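Side-chain contacts in decapping nuclease RAI1 (Candida albicans, PDB 5BUD), which hydrolyses NAD caps and other 5'-end structures from RNA using divalent metal ions, and stabilises and stimulates the exoribonuclease RAT1: residues Tyr349-Asp354 against Phe360-Thr365; Met2-Pro7 against Val333-Thr338. All coordinates share one frame; numbering follows the deposited sequence.

Contact 1: Tyr349-Asp354 against Phe360-Thr365; sequences YRLKYD and FTLSET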
# COMPACT_ATOMS: atom_id res chain seq x y z
N TYR A 349 18.82 9.72 7.52
CA TYR A 349 18.06 9.78 8.77
C TYR A 349 17.14 8.57 9.01
O TYR A 349 16.59 7.99 8.06
CB TYR A 349 17.20 11.04 8.81
CG TYR A 349 18.00 12.26 8.46
CD1 TYR A 349 18.57 13.07 9.46
CD2 TYR A 349 18.22 12.59 7.14
CE1 TYR A 349 19.33 14.19 9.12
CE2 TYR A 349 18.97 13.69 6.80
CZ TYR A 349 19.52 14.49 7.77
OH TYR A 349 20.25 15.59 7.37
N ARG A 350 16.95 8.25 10.28
CA ARG A 350 15.93 7.33 10.74
C ARG A 350 14.74 8.17 11.11
O ARG A 350 14.87 9.13 11.85
CB ARG A 350 16.35 6.63 12.02
CG ARG A 350 17.37 5.53 11.86
CD ARG A 350 17.31 4.59 13.06
NE ARG A 350 17.40 3.22 12.61
CZ ARG A 350 18.51 2.67 12.12
NH1 ARG A 350 19.65 3.35 12.01
NH2 ARG A 350 18.46 1.41 11.71
N LEU A 351 13.58 7.82 10.58
CA LEU A 351 12.32 8.41 10.99
C LEU A 351 11.60 7.31 11.76
O LEU A 351 11.36 6.24 11.21
CB LEU A 351 11.50 8.84 9.78
CG LEU A 351 10.09 9.39 9.97
CD1 LEU A 351 10.05 10.56 10.93
CD2 LEU A 351 9.51 9.81 8.63
N LYS A 352 11.28 7.55 13.02
CA LYS A 352 10.79 6.49 13.89
C LYS A 352 9.57 6.96 14.67
O LYS A 352 9.60 8.01 15.30
CB LYS A 352 11.91 6.06 14.85
CG LYS A 352 11.49 5.12 15.99
CD LYS A 352 12.66 4.83 16.92
CE LYS A 352 12.43 3.58 17.76
NZ LYS A 352 12.74 2.33 17.02
N TYR A 353 8.49 6.17 14.62
CA TYR A 353 7.41 6.29 15.59
C TYR A 353 7.60 5.19 16.62
O TYR A 353 7.62 4.00 16.27
CB TYR A 353 6.04 6.16 14.94
CG TYR A 353 4.96 6.05 15.96
CD1 TYR A 353 4.74 7.09 16.86
CD2 TYR A 353 4.18 4.92 16.05
CE1 TYR A 353 3.75 6.99 17.83
CE2 TYR A 353 3.19 4.81 17.01
CZ TYR A 353 2.98 5.85 17.90
OH TYR A 353 2.01 5.74 18.86
N ASP A 354 7.77 5.60 17.88
CA ASP A 354 8.02 4.72 19.03
C ASP A 354 6.76 4.75 19.91
O ASP A 354 6.50 5.76 20.57
CB ASP A 354 9.23 5.24 19.84
CG ASP A 354 9.63 4.30 20.99
OD1 ASP A 354 8.78 3.55 21.51
OD2 ASP A 354 10.82 4.30 21.37
N PHE A 360 7.70 10.75 17.85
CA PHE A 360 7.83 10.73 16.41
C PHE A 360 9.07 11.57 16.10
O PHE A 360 9.05 12.78 16.27
CB PHE A 360 6.58 11.34 15.78
CG PHE A 360 6.43 11.03 14.32
CD1 PHE A 360 5.83 9.84 13.91
CD2 PHE A 360 6.90 11.91 13.35
CE1 PHE A 360 5.70 9.54 12.56
CE2 PHE A 360 6.78 11.60 12.00
CZ PHE A 360 6.17 10.42 11.61
N THR A 361 10.16 10.91 15.68
CA THR A 361 11.47 11.53 15.64
C THR A 361 12.30 11.24 14.39
O THR A 361 12.20 10.20 13.76
CB THR A 361 12.34 11.07 16.84
OG1 THR A 361 12.65 9.68 16.71
CG2 THR A 361 11.60 11.31 18.16
N LEU A 362 13.19 12.19 14.11
CA LEU A 362 14.12 12.12 13.02
C LEU A 362 15.52 12.23 13.64
O LEU A 362 15.81 13.20 14.35
CB LEU A 362 13.84 13.32 12.13
CG LEU A 362 13.92 13.32 10.62
CD1 LEU A 362 13.44 12.03 10.00
CD2 LEU A 362 13.15 14.53 10.12
N SER A 363 16.36 11.23 13.41
CA SER A 363 17.73 11.29 13.90
C SER A 363 18.69 10.84 12.81
O SER A 363 18.31 10.06 11.92
CB SER A 363 17.89 10.44 15.18
OG SER A 363 17.42 9.11 15.00
N GLU A 364 19.92 11.31 12.87
CA GLU A 364 20.91 10.98 11.86
C GLU A 364 21.32 9.53 12.00
O GLU A 364 21.53 9.03 13.12
CB GLU A 364 22.13 11.89 12.05
CG GLU A 364 23.08 11.98 10.89
CD GLU A 364 24.26 12.90 11.21
OE1 GLU A 364 24.03 13.99 11.80
OE2 GLU A 364 25.40 12.52 10.89
N THR A 365 21.48 8.86 10.87
CA THR A 365 22.02 7.52 10.88
C THR A 365 23.55 7.53 11.09
O THR A 365 24.21 8.55 10.95
CB THR A 365 21.76 6.76 9.57
OG1 THR A 365 22.50 7.40 8.51
CG2 THR A 365 20.27 6.74 9.23
O HOH W 1 14.60 8.74 14.91
O HOH W 2 10.57 8.02 18.21
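Arg350 and Ser363 face each other as a hydrogen-bonded pair in an antiparallel beta hairpin of the PD-(D/E)XK nuclease fold, away from the metal sites. Arg350 N donates to Ser363 O at 2.8 Å (N-H...O 155°), and Ser363 N returns a bond to Arg350 O at 3.0 Å. Lys352 and Thr361 repeat the pattern, with Lys352 N to Thr361 O at 2.9 Å and Thr361 N to Lys352 O. The backbone groups of the non-hydrogen-bonded residues turn outward: Leu351 and Tyr353 bond to strand 121-128, Phe360 and Leu362 to Leu6 and Lys4, so both strands are paired on two sides.

On the face carrying Arg350, Lys352, Thr361 and Ser363, water takes part. Water 1 donates to Arg350 O, which therefore accepts twice, and also bonds Thr361 OG1 and Ser363 OG. Thr361 chi1 of 68° sets OG1 between the backbone N and the carbonyl carbon, where it meets both this water and water 2; the latter donates to Lys352 O at 3.1 Å. Lys352 itself bends at its last torsion and carries NZ to a salt bridge with Asp122.

The reverse face, with Leu351, Tyr353, Phe360 and Leu362, is largely apolar. Leu351 CB lies 3.7 Å from Leu362 CD1, and helix 322-339 packs against both leucines. Tyr353 and Phe360 side chains cross at about a right angle, CB of Tyr353 being 3.8 Å from CD1 of Phe360, while Tyr353 OH bonds Leu117 O. Leu351 CD1 reaches the same phenyl ring from the next pair, 3.6 Å from Phe360 CE2.

Contact 2: Met2-Pro7 against Val333-Thr338; sequences MAKSLP and VDWLNT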
# COMPACT_ATOMS: atom_id res chain seq x y z
N MET A 2 21.02 13.07 19.59
CA MET A 2 19.97 14.05 19.42
C MET A 2 19.02 13.69 18.28
O MET A 2 19.37 13.02 17.31
CB MET A 2 20.54 15.47 19.27
CG MET A 2 20.90 16.11 20.60
SD MET A 2 19.52 16.25 21.77
CE MET A 2 18.73 17.75 21.18
N ALA A 3 17.78 14.11 18.47
CA ALA A 3 16.72 13.80 17.55
C ALA A 3 15.73 14.92 17.70
O ALA A 3 15.55 15.46 18.77
CB ALA A 3 16.08 12.47 17.91
N LYS A 4 15.10 15.28 16.61
CA LYS A 4 14.06 16.27 16.63
C LYS A 4 12.76 15.51 16.59
O LYS A 4 12.67 14.40 16.04
CB LYS A 4 14.27 17.25 15.47
CG LYS A 4 13.10 18.15 15.10
CD LYS A 4 13.59 19.51 14.60
CE LYS A 4 14.82 19.45 13.71
NZ LYS A 4 15.57 20.73 13.84
N SER A 5 11.76 16.02 17.29
CA SER A 5 10.55 15.28 17.40
C SER A 5 9.43 16.19 16.98
O SER A 5 9.53 17.40 17.09
CB SER A 5 10.35 14.73 18.80
OG SER A 5 10.28 15.78 19.72
N LEU A 6 8.42 15.57 16.40
CA LEU A 6 7.18 16.24 16.06
C LEU A 6 6.20 15.78 17.11
O LEU A 6 6.02 14.56 17.32
CB LEU A 6 6.70 15.80 14.67
CG LEU A 6 5.42 16.46 14.16
CD1 LEU A 6 5.61 17.94 13.89
CD2 LEU A 6 4.94 15.74 12.89
N PRO A 7 5.54 16.73 17.79
CA PRO A 7 4.55 16.31 18.76
C PRO A 7 3.46 15.46 18.07
O PRO A 7 3.06 15.79 16.96
CB PRO A 7 3.96 17.64 19.27
CG PRO A 7 5.06 18.65 19.07
CD PRO A 7 5.81 18.19 17.84
N VAL A 333 4.20 15.53 6.77
CA VAL A 333 4.93 15.71 5.50
C VAL A 333 5.48 17.14 5.34
O VAL A 333 6.58 17.32 4.81
CB VAL A 333 4.10 15.32 4.26
CG1 VAL A 333 3.72 13.84 4.35
CG2 VAL A 333 2.89 16.23 4.10
N ASP A 334 4.73 18.14 5.81
CA ASP A 334 5.28 19.47 5.91
C ASP A 334 6.53 19.54 6.82
O ASP A 334 7.50 20.22 6.50
CB ASP A 334 4.24 20.48 6.38
CG ASP A 334 4.75 21.90 6.31
OD1 ASP A 334 4.82 22.48 5.20
OD2 ASP A 334 5.14 22.42 7.37
N TRP A 335 6.51 18.82 7.94
CA TRP A 335 7.65 18.78 8.87
C TRP A 335 8.86 18.15 8.16
O TRP A 335 9.95 18.75 8.12
CB TRP A 335 7.25 18.02 10.14
CG TRP A 335 8.30 17.81 11.19
CD1 TRP A 335 8.87 18.76 12.00
CD2 TRP A 335 8.85 16.56 11.59
NE1 TRP A 335 9.74 18.17 12.87
CE2 TRP A 335 9.76 16.82 12.64
CE3 TRP A 335 8.66 15.24 11.17
CZ2 TRP A 335 10.48 15.80 13.26
CZ3 TRP A 335 9.40 14.22 11.79
CH2 TRP A 335 10.30 14.51 12.83
N LEU A 336 8.66 17.00 7.52
CA LEU A 336 9.75 16.40 6.75
C LEU A 336 10.28 17.36 5.66
O LEU A 336 11.49 17.43 5.43
CB LEU A 336 9.30 15.10 6.09
CG LEU A 336 8.95 13.94 7.00
CD1 LEU A 336 8.29 12.83 6.19
CD2 LEU A 336 10.19 13.44 7.72
N ASN A 337 9.37 18.09 5.02
CA ASN A 337 9.72 18.95 3.90
C ASN A 337 10.47 20.23 4.28
O ASN A 337 11.10 20.83 3.42
CB ASN A 337 8.47 19.32 3.09
CG ASN A 337 8.80 19.88 1.72
OD1 ASN A 337 9.56 19.29 0.95
ND2 ASN A 337 8.25 21.05 1.42
N THR A 338 10.39 20.65 5.53
CA THR A 338 11.05 21.89 5.98
C THR A 338 12.19 21.66 6.98
O THR A 338 12.93 22.58 7.31
CB THR A 338 10.02 22.87 6.58
OG1 THR A 338 9.33 22.24 7.64
CG2 THR A 338 8.99 23.27 5.53
O HOH W 3 10.59 19.95 15.13
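Leu6 sets its CB over one face of the Trp335 indole, joining the N-terminal arm of the chain to helix 322-339. This CB stands 3.8 Å from the centroid of the six-membered ring and only 11° off the ring normal, which meets the definition of a CH-pi contact. The two branches then spread over the rest of the ring system: CD1 is 3.8 Å from Trp335 CG, above the pyrrole part, and CD2 approaches CE3 on the benzo part at 4.1 Å.

Both side chains are extended at the first torsion. Trp335 holds CG anti to its own N (chi1 177°), which carries the indole out from the helix toward residues 4-6. Leu6 has the same choice (chi1 -179°), and the two chains slide past each other in opposite directions, the leucine branches heading back toward the tryptophan CB. Leu362 CD2, from the neighbouring strand, comes from the opposite side of the ring, over the CH2 end.

Lys4 meets the ring elsewhere. Its CG is 4.0 Å from Trp335 CZ2, after which bends at chi2 and chi3 lead the ammonium end away. The Lys4 carbonyl oxygen sits at the ring edge, in plane, 3.8 Å from CZ2, while its backbone bonding partner is Leu362.

The indole nitrogen is satisfied by solvent: Trp335 NE1 donates to water 3 at 3.0 Å, and that water gives a weak bond, 3.4 Å long, to Ser5 O. Across the contact the attraction is thus mostly dispersion and CH-pi, and the one polar link runs through water 3, long and weak on the Ser5 side.

How the contacts relate
Contact 1 is the more deeply placed of the two: six of its eleven touching residues are buried, whereas none of the four in contact 2 is. It also buries 605 Å² against 203 Å². The chemistry follows this difference: direct strand-to-strand hydrogen bonds join the segments of contact 1 and none joins those of contact 2, where ring packing dominates, while waters bridge polar atoms in both. Their elements are neighbours rather than shared. Strand 4-5 pairs with strand 359-364, Leu6 N lying 2.9 Å from Phe360 O, and helix 322-339 lies against the largely apolar hairpin face and leads in sequence to strand 349-354.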